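Local coordinates for protein probable TonB-dependent siderophore receptor PiuA (PDB 5FP1) that probably takes up iron at the outer membrane, binding iron-chelating siderophores, possibly ferric enterobactin with micromolar affinity, and passing them inward as a TonB-dependent receptor, at residues Ser125-Ala130 with Thr469-Ile474; Ile234-Ser239 with His700-Ala705; Gln245-Glu250 with Thr657-Ser662. One frame throughout, in Å; residues are numbered along the deposited sequence.

Interaction 1 of 3, residues Ser125-Ala130 with Thr469-Ile474; sequences SAMGGA and TYQAGI
Ala126, in the single-turn helix 125-128, lies against Tyr470 of strand 459-476 with 5.0 Å between the two CA atoms, and no direct hydrogen bond links the two backbones. A water molecule links them instead: it accepts from N of Ala126 at 2.9 Å and donates to O of Tyr470. The methyl CB of Ala126 points at the strand and meets CA of Tyr470 at 3.9 Å. On one flank, CB of Ser125 packs against both branches of Thr469, with OG1 at 3.4 Å and CG2 at 3.5 Å; a chi1 of 56°, between the backbone N and carbonyl carbon, places OG1 by that CB. The contact is one place where the plug, enclosed by the barrel as in all TonB-dependent receptors, rests on the inner wall. Thr469 and Gln471 point their CB atoms at the plug, while Tyr470, between them, points away and touches a bound detergent molecule. OE1 of Gln471 comes within 3.6 Å of CG of Met127 and 3.8 Å of CB of Ala126; its NE2 is hydrogen-bonded to Asp436 of the adjacent barrel strand 433-450, which is consistent with OE1 being the end turned to the plug. The helical turn is closed by an i to i+4 bond, N of Gly129 to O of Ser125 (2.7 Å), Gly129 leaving with positive phi. N of Ala492, on strand 482-493, donates to OG of Ser125.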
loop_
_atom_site.group_PDB
_atom_site.type_symbol
_atom_site.label_atom_id
_atom_site.label_comp_id
_atom_site.label_asym_id
_atom_site.label_seq_id
_atom_site.Cartn_x
_atom_site.Cartn_y
_atom_site.Cartn_z
ATOM N N SER A 125 -12.793 4.796 9.145
ATOM C CA SER A 125 -13.946 4.190 8.500
ATOM C C SER A 125 -15.018 5.199 8.122
ATOM O O SER A 125 -15.745 4.954 7.172
ATOM C CB SER A 125 -14.562 3.051 9.330
ATOM O OG SER A 125 -13.684 1.945 9.421
ATOM N N ALA A 126 -15.141 6.331 8.823
ATOM C CA ALA A 126 -16.184 7.288 8.440
ATOM C C ALA A 126 -15.928 7.838 7.033
ATOM O O ALA A 126 -16.857 8.262 6.322
ATOM C CB ALA A 126 -16.298 8.404 9.464
ATOM N N MET A 127 -14.654 7.848 6.627
ATOM C CA MET A 127 -14.272 8.332 5.319
ATOM C C MET A 127 -14.262 7.202 4.274
ATOM O O MET A 127 -14.493 7.447 3.096
ATOM C CB MET A 127 -12.883 8.980 5.368
ATOM C CG MET A 127 -12.866 10.193 6.269
ATOM S SD MET A 127 -11.337 11.109 6.110
ATOM C CE MET A 127 -11.587 11.882 4.525
ATOM N N GLY A 128 -13.998 5.975 4.705
ATOM C CA GLY A 128 -13.755 4.885 3.754
ATOM C C GLY A 128 -14.566 3.614 3.906
ATOM O O GLY A 128 -14.500 2.738 3.039
ATOM N N GLY A 129 -15.367 3.510 4.959
ATOM C CA GLY A 129 -16.095 2.289 5.236
ATOM C C GLY A 129 -15.253 1.196 5.893
ATOM O O GLY A 129 -14.362 1.473 6.699
ATOM N N ALA A 130 -15.539 -0.055 5.540
ATOM C CA ALA A 130 -14.857 -1.174 6.144
ATOM C C ALA A 130 -13.347 -1.016 6.033
ATOM O O ALA A 130 -12.838 -0.584 5.005
ATOM C CB ALA A 130 -15.290 -2.466 5.508
ATOM N N THR A 469 -19.812 3.930 11.897
ATOM C CA THR A 469 -18.546 4.466 12.340
ATOM C C THR A 469 -18.608 5.986 12.328
ATOM O O THR A 469 -19.500 6.601 11.696
ATOM C CB THR A 469 -17.375 3.982 11.460
ATOM O OG1 THR A 469 -17.621 4.311 10.095
ATOM C CG2 THR A 469 -17.238 2.500 11.584
ATOM N N TYR A 470 -17.691 6.604 13.058
ATOM C CA TYR A 470 -17.718 8.048 13.131
ATOM C C TYR A 470 -16.407 8.721 13.412
ATOM O O TYR A 470 -15.384 8.087 13.659
ATOM C CB TYR A 470 -18.782 8.475 14.146
ATOM C CG TYR A 470 -18.518 8.021 15.562
ATOM C CD1 TYR A 470 -18.946 6.769 16.007
ATOM C CD2 TYR A 470 -17.901 8.863 16.472
ATOM C CE1 TYR A 470 -18.711 6.360 17.317
ATOM C CE2 TYR A 470 -17.680 8.469 17.790
ATOM C CZ TYR A 470 -18.075 7.215 18.205
ATOM O OH TYR A 470 -17.845 6.833 19.521
ATOM N N GLN A 471 -16.444 10.044 13.340
ATOM C CA GLN A 471 -15.323 10.859 13.694
ATOM C C GLN A 471 -15.835 12.152 14.305
ATOM O O GLN A 471 -16.880 12.667 13.898
ATOM C CB GLN A 471 -14.424 11.156 12.487
ATOM C CG GLN A 471 -14.918 12.156 11.480
ATOM C CD GLN A 471 -14.051 12.182 10.210
ATOM O OE1 GLN A 471 -13.664 11.139 9.695
ATOM N NE2 GLN A 471 -13.752 13.373 9.711
ATOM N N ALA A 472 -15.087 12.665 15.269
ATOM C CA ALA A 472 -15.387 13.946 15.888
ATOM C C ALA A 472 -14.084 14.612 16.241
ATOM O O ALA A 472 -13.197 13.989 16.846
ATOM C CB ALA A 472 -16.223 13.734 17.153
ATOM N N GLY A 473 -13.945 15.879 15.882
ATOM C CA GLY A 473 -12.756 16.607 16.260
ATOM C C GLY A 473 -13.047 18.086 16.478
ATOM O O GLY A 473 -14.004 18.627 15.925
ATOM N N ILE A 474 -12.217 18.719 17.290
ATOM C CA ILE A 474 -12.246 20.173 17.442
ATOM C C ILE A 474 -10.889 20.731 17.111
ATOM O O ILE A 474 -9.879 20.238 17.610
ATOM C CB ILE A 474 -12.579 20.556 18.876
ATOM C CG1 ILE A 474 -13.967 20.018 19.229
ATOM C CG2 ILE A 474 -12.499 22.081 19.028
ATOM C CD1 ILE A 474 -14.299 20.103 20.702
HETATM O O HOH W 1 -13.892 7.033 11.398
#

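Interaction 2 of 3, residues Ile234-Ser239 with His700-Ala705; sequences IPYWDS and HYATEA. With PO4 (phosphate ion), chain B.
Ile234 and Ala702 form a hydrogen-bonded pair in a small antiparallel sheet whose middle strand, 701-704, is flanked by 234-238 and 693-696. N of Ile234 donates to O of Ala702 at 2.8 Å, almost straight in line with the carbonyl, and N of Ala702 returns the bond to O of Ile234 at 2.9 Å. Pro235 and Tyr701 are the non-hydrogen-bonded pair, their CA atoms 4.1 Å apart, and the next bond runs from N of Tyr236 to O of His700 at 3.1 Å, approaching from well above the carbonyl plane. The Tyr236 ring then folds back across the partner strand: C of Tyr701 lies over one face, CE2 is 3.4 Å from N of Tyr701, and CE1 meets CB of Ala702 at 4.2 Å. OE1 of Glu704 lies 3.7 Å from CG1 of Ile234. Outside the pair, OH of Tyr236 is hydrogen-bonded to O of Tyr697, and OE2 of Glu704 to N of Gly254. NE2 of His700 donates to O3 of a phosphate probably left from crystallisation (2.9 Å), while ND1 is hydrogen-bonded to OG of Ser307. Strand 234-238 lies in the 226-264 loop and 701-704 in the 685-709 loop, long loops of the kind that are extracellular in TonB-dependent receptors.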
loop_
_atom_site.group_PDB
_atom_site.type_symbol
_atom_site.label_atom_id
_atom_site.label_comp_id
_atom_site.label_asym_id
_atom_site.label_seq_id
_atom_site.Cartn_x
_atom_site.Cartn_y
_atom_site.Cartn_z
ATOM N N ILE A 234 15.134 -14.113 1.987
ATOM C CA ILE A 234 16.253 -14.697 2.732
ATOM C C ILE A 234 15.687 -15.379 3.974
ATOM O O ILE A 234 14.897 -14.768 4.739
ATOM C CB ILE A 234 17.301 -13.643 3.107
ATOM C CG1 ILE A 234 17.772 -12.880 1.873
ATOM C CG2 ILE A 234 18.473 -14.280 3.859
ATOM C CD1 ILE A 234 18.423 -13.738 0.793
ATOM N N PRO A 235 16.011 -16.664 4.152
ATOM C CA PRO A 235 15.384 -17.426 5.247
ATOM C C PRO A 235 15.897 -16.979 6.612
ATOM O O PRO A 235 17.075 -16.650 6.731
ATOM C CB PRO A 235 15.835 -18.861 4.976
ATOM C CG PRO A 235 17.149 -18.709 4.260
ATOM C CD PRO A 235 17.036 -17.457 3.449
ATOM N N TYR A 236 15.044 -17.012 7.633
ATOM C CA TYR A 236 15.505 -16.741 9.008
ATOM C C TYR A 236 16.377 -17.914 9.459
ATOM O O TYR A 236 16.046 -19.092 9.191
ATOM C CB TYR A 236 14.340 -16.678 9.981
ATOM C CG TYR A 236 13.368 -15.519 9.765
ATOM C CD1 TYR A 236 13.786 -14.196 9.884
ATOM C CD2 TYR A 236 12.038 -15.754 9.473
ATOM C CE1 TYR A 236 12.908 -13.135 9.674
ATOM C CE2 TYR A 236 11.150 -14.701 9.311
ATOM C CZ TYR A 236 11.587 -13.404 9.398
ATOM O OH TYR A 236 10.668 -12.386 9.231
ATOM N N TRP A 237 17.460 -17.607 10.173
ATOM C CA TRP A 237 18.292 -18.659 10.731
ATOM C C TRP A 237 19.073 -18.181 11.941
ATOM O O TRP A 237 19.628 -17.078 11.950
ATOM C CB TRP A 237 19.270 -19.224 9.677
ATOM C CG TRP A 237 19.870 -20.558 10.092
ATOM C CD1 TRP A 237 21.170 -20.803 10.482
ATOM C CD2 TRP A 237 19.171 -21.792 10.242
ATOM N NE1 TRP A 237 21.324 -22.130 10.825
ATOM C CE2 TRP A 237 20.120 -22.763 10.689
ATOM C CE3 TRP A 237 17.857 -22.196 10.000
ATOM C CZ2 TRP A 237 19.780 -24.067 10.917
ATOM C CZ3 TRP A 237 17.523 -23.511 10.233
ATOM C CH2 TRP A 237 18.486 -24.429 10.709
ATOM N N ASP A 238 19.114 -19.061 12.936
ATOM C CA ASP A 238 19.948 -18.863 14.124
ATOM C C ASP A 238 20.876 -20.084 14.280
ATOM O O ASP A 238 20.421 -21.174 14.632
ATOM C CB ASP A 238 19.068 -18.717 15.335
ATOM C CG ASP A 238 19.860 -18.506 16.636
ATOM O OD1 ASP A 238 20.975 -19.029 16.750
ATOM O OD2 ASP A 238 19.331 -17.847 17.552
ATOM N N SER A 239 22.155 -19.883 13.982
ATOM C CA SER A 239 23.138 -20.977 13.927
ATOM C C SER A 239 23.348 -21.588 15.310
ATOM O O SER A 239 23.491 -22.796 15.436
ATOM C CB SER A 239 24.483 -20.451 13.424
ATOM O OG SER A 239 24.467 -20.249 12.038
ATOM N N HIS A 700 9.465 -18.031 8.392
ATOM C CA HIS A 700 10.206 -18.475 7.214
ATOM C C HIS A 700 11.264 -17.531 6.621
ATOM O O HIS A 700 12.410 -17.951 6.410
ATOM C CB HIS A 700 9.260 -18.933 6.108
ATOM C CG HIS A 700 8.154 -19.822 6.582
ATOM N ND1 HIS A 700 8.377 -20.959 7.333
ATOM C CD2 HIS A 700 6.813 -19.754 6.390
ATOM C CE1 HIS A 700 7.222 -21.544 7.592
ATOM N NE2 HIS A 700 6.257 -20.834 7.031
ATOM N N TYR A 701 10.894 -16.296 6.297
ATOM C CA TYR A 701 11.783 -15.441 5.522
ATOM C C TYR A 701 11.498 -13.969 5.661
ATOM O O TYR A 701 10.432 -13.538 6.145
ATOM C CB TYR A 701 11.735 -15.821 4.034
ATOM C CG TYR A 701 10.530 -15.264 3.317
ATOM C CD1 TYR A 701 9.301 -15.914 3.353
ATOM C CD2 TYR A 701 10.616 -14.069 2.618
ATOM C CE1 TYR A 701 8.175 -15.365 2.736
ATOM C CE2 TYR A 701 9.530 -13.551 1.953
ATOM C CZ TYR A 701 8.305 -14.194 2.008
ATOM O OH TYR A 701 7.229 -13.622 1.338
ATOM N N ALA A 702 12.486 -13.195 5.237
ATOM C CA ALA A 702 12.367 -11.757 5.072
ATOM C C ALA A 702 12.787 -11.354 3.671
ATOM O O ALA A 702 13.557 -12.052 3.013
ATOM C CB ALA A 702 13.221 -11.041 6.074
ATOM N N THR A 703 12.321 -10.198 3.222
ATOM C CA THR A 703 12.587 -9.749 1.870
ATOM C C THR A 703 13.716 -8.745 1.918
ATOM O O THR A 703 13.639 -7.741 2.632
ATOM C CB THR A 703 11.343 -9.070 1.253
ATOM O OG1 THR A 703 10.268 -10.013 1.208
ATOM C CG2 THR A 703 11.599 -8.553 -0.151
ATOM N N GLU A 704 14.760 -9.009 1.143
ATOM C CA GLU A 704 15.873 -8.085 1.012
ATOM C C GLU A 704 15.541 -6.882 0.140
ATOM O O GLU A 704 14.920 -6.986 -0.923
ATOM C CB GLU A 704 17.111 -8.845 0.472
ATOM C CG GLU A 704 18.438 -8.108 0.583
ATOM C CD GLU A 704 19.620 -8.964 0.100
ATOM O OE1 GLU A 704 19.480 -10.209 0.016
ATOM O OE2 GLU A 704 20.680 -8.390 -0.200
ATOM N N ALA A 705 15.961 -5.698 0.585
ATOM C CA ALA A 705 15.833 -4.507 -0.237
ATOM C C ALA A 705 16.816 -4.570 -1.393
ATOM O O ALA A 705 17.802 -5.303 -1.359
ATOM C CB ALA A 705 16.088 -3.257 0.599
HETATM P P PO4 B . 3.828 -22.922 5.825
HETATM O O1 PO4 B . 4.860 -23.970 6.188
HETATM O O2 PO4 B . 4.381 -22.118 4.669
HETATM O O3 PO4 B . 3.555 -22.001 7.014
HETATM O O4 PO4 B . 2.537 -23.602 5.403
#

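Interaction 3 of 3, residues Gln245-Glu250 with Thr657-Ser662; sequences QGKPAE and TKWVPS
Gly246 and Lys658 are the bridged pair, their CA atoms 4.5 Å apart, where two segments run almost in the same direction: the end-to-end lines of their touching parts differ by 17°. The conventional hydrogen bonds come first. N of Gly246 donates in the carbonyl plane to O of Thr657 at 2.8 Å, and N of Trp659 donates to O of Gly246 at 3.0 Å from above that carbonyl's plane. A water gives O of Thr657 a second donor and also hydrogen-bonds OE1 of Gln245. Weaker CA-H...O contacts supplement these: CA of Lys658 lies 3.3 Å from O of Gly246, and CA of Lys247 lies equally near O of Trp659. A CH-pi contact follows, with CG of Lys247 over the indole face, 3.6 Å from the centroid of the five-membered ring. CG of Trp659 sits between its backbone N and carbonyl carbon (chi1 78°), and the end of the ring comes nearer to 245-250, CZ3 lying 3.7 Å from CA of Gly246, at the corner of the chain. Apolar contact is made by CG of Pro248 with CG1 of Val660 at 3.9 Å, the two side chains crossing at about a right angle. Lys649 makes a cation-pi contact with Trp659. Lys247 and Ala249 make backbone hydrogen bonds with Trp237 and Pro235 of strand 234-238, and Pro248 and Val660 both rest on Phe693 and Ala702 of strands 693-696 and 701-704, at the start of barrel strand 659-673.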
loop_
_atom_site.group_PDB
_atom_site.type_symbol
_atom_site.label_atom_id
_atom_site.label_comp_id
_atom_site.label_asym_id
_atom_site.label_seq_id
_atom_site.Cartn_x
_atom_site.Cartn_y
_atom_site.Cartn_z
ATOM N N GLN A 245 14.900 -19.138 13.068
ATOM C CA GLN A 245 14.453 -17.956 13.814
ATOM C C GLN A 245 15.600 -16.977 13.892
ATOM O O GLN A 245 16.674 -17.243 13.378
ATOM C CB GLN A 245 13.905 -18.329 15.203
ATOM C CG GLN A 245 14.958 -18.795 16.186
ATOM C CD GLN A 245 14.368 -19.303 17.493
ATOM O OE1 GLN A 245 14.424 -18.632 18.520
ATOM N NE2 GLN A 245 13.766 -20.448 17.443
ATOM N N GLY A 246 15.357 -15.835 14.521
ATOM C CA GLY A 246 16.332 -14.772 14.562
ATOM C C GLY A 246 16.258 -13.872 13.345
ATOM O O GLY A 246 15.185 -13.513 12.865
ATOM N N LYS A 247 17.427 -13.487 12.862
ATOM C CA LYS A 247 17.548 -12.586 11.768
ATOM C C LYS A 247 17.720 -13.390 10.496
ATOM O O LYS A 247 17.939 -14.605 10.538
ATOM C CB LYS A 247 18.763 -11.706 11.969
ATOM C CG LYS A 247 18.551 -10.650 13.026
ATOM C CD LYS A 247 19.827 -9.869 13.302
ATOM C CE LYS A 247 20.961 -10.784 13.745
ATOM N NZ LYS A 247 22.240 -10.028 13.857
ATOM N N PRO A 248 17.657 -12.716 9.359
ATOM C CA PRO A 248 17.907 -13.445 8.129
ATOM C C PRO A 248 19.335 -14.071 8.082
ATOM O O PRO A 248 20.269 -13.530 8.658
ATOM C CB PRO A 248 17.733 -12.374 7.053
ATOM C CG PRO A 248 16.809 -11.372 7.664
ATOM C CD PRO A 248 17.212 -11.333 9.107
ATOM N N ALA A 249 19.451 -15.216 7.421
ATOM C CA ALA A 249 20.706 -15.922 7.273
ATOM C C ALA A 249 21.798 -15.010 6.770
ATOM O O ALA A 249 21.567 -14.115 5.948
ATOM C CB ALA A 249 20.531 -17.100 6.318
ATOM N N GLU A 250 23.010 -15.256 7.248
ATOM C CA GLU A 250 24.192 -14.502 6.779
ATOM C C GLU A 250 24.698 -15.117 5.479
ATOM O O GLU A 250 25.536 -16.039 5.497
ATOM C CB GLU A 250 25.286 -14.576 7.858
ATOM C CG GLU A 250 24.858 -13.890 9.144
ATOM C CD GLU A 250 24.771 -12.369 8.976
ATOM O OE1 GLU A 250 25.316 -11.828 7.988
ATOM O OE2 GLU A 250 24.151 -11.709 9.835
ATOM N N THR A 657 10.552 -13.426 17.955
ATOM C CA THR A 657 11.782 -14.217 17.816
ATOM C C THR A 657 12.396 -14.153 16.416
ATOM O O THR A 657 13.500 -14.648 16.191
ATOM C CB THR A 657 11.504 -15.703 18.104
ATOM O OG1 THR A 657 10.539 -16.223 17.182
ATOM C CG2 THR A 657 10.978 -15.894 19.511
ATOM N N LYS A 658 11.659 -13.557 15.481
ATOM C CA LYS A 658 12.065 -13.414 14.072
ATOM C C LYS A 658 11.978 -11.953 13.696
ATOM O O LYS A 658 10.937 -11.299 13.889
ATOM C CB LYS A 658 11.154 -14.266 13.197
ATOM C CG LYS A 658 11.163 -15.723 13.641
ATOM C CD LYS A 658 10.196 -16.629 12.895
ATOM C CE LYS A 658 10.074 -17.965 13.603
ATOM N NZ LYS A 658 9.089 -18.882 12.965
ATOM N N TRP A 659 13.078 -11.407 13.194
ATOM C CA TRP A 659 13.150 -9.985 12.954
ATOM C C TRP A 659 14.192 -9.595 11.916
ATOM O O TRP A 659 15.020 -10.417 11.488
ATOM C CB TRP A 659 13.416 -9.252 14.267
ATOM C CG TRP A 659 14.798 -9.278 14.749
ATOM C CD1 TRP A 659 15.804 -8.364 14.484
ATOM C CD2 TRP A 659 15.351 -10.235 15.620
ATOM N NE1 TRP A 659 16.943 -8.722 15.131
ATOM C CE2 TRP A 659 16.698 -9.869 15.843
ATOM C CE3 TRP A 659 14.838 -11.356 16.259
ATOM C CZ2 TRP A 659 17.540 -10.597 16.674
ATOM C CZ3 TRP A 659 15.687 -12.092 17.085
ATOM C CH2 TRP A 659 17.020 -11.708 17.278
ATOM N N VAL A 660 14.116 -8.346 11.476
ATOM C CA VAL A 660 15.134 -7.780 10.622
ATOM C C VAL A 660 15.684 -6.565 11.349
ATOM O O VAL A 660 14.932 -5.866 12.063
ATOM C CB VAL A 660 14.602 -7.420 9.221
ATOM C CG1 VAL A 660 14.120 -8.674 8.509
ATOM C CG2 VAL A 660 13.492 -6.371 9.297
ATOM N N PRO A 661 16.990 -6.300 11.182
ATOM C CA PRO A 661 17.617 -5.242 11.982
ATOM C C PRO A 661 17.328 -3.839 11.493
ATOM O O PRO A 661 16.855 -3.640 10.362
ATOM C CB PRO A 661 19.125 -5.543 11.871
ATOM C CG PRO A 661 19.267 -6.391 10.660
ATOM C CD PRO A 661 17.981 -7.160 10.513
ATOM N N SER A 662 17.641 -2.859 12.335
ATOM C CA SER A 662 17.590 -1.461 11.940
ATOM C C SER A 662 18.516 -1.168 10.785
ATOM O O SER A 662 19.465 -1.908 10.522
ATOM C CB SER A 662 18.006 -0.575 13.118
ATOM O OG SER A 662 19.355 -0.830 13.449
HETATM O O HOH W 2 15.166 -15.535 17.990
#

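Interactions 2 and 3 are neighbours, with centres about 6 Å apart, whereas interaction 1 lies across the chain's centre from interaction 2, with their centres about 39 Å apart, and 37 Å from the centre of interaction 3. Interactions 1 and 3 both reach barrel strands, 459-476 and 659-673. Residues 234-239 and 245-250 belong to one long loop between barrel strands 215-226 and 264-279. Along the chain, interaction 3 is nested within the span closed by interaction 2, while interaction 1 crosses both. The worked example thus separates two jobs: interaction 1 fits plug to barrel wall, and the 226-264 loop is tied to the 685-709 loop by interaction 2 and to the start of strand 659-673 by interaction 3.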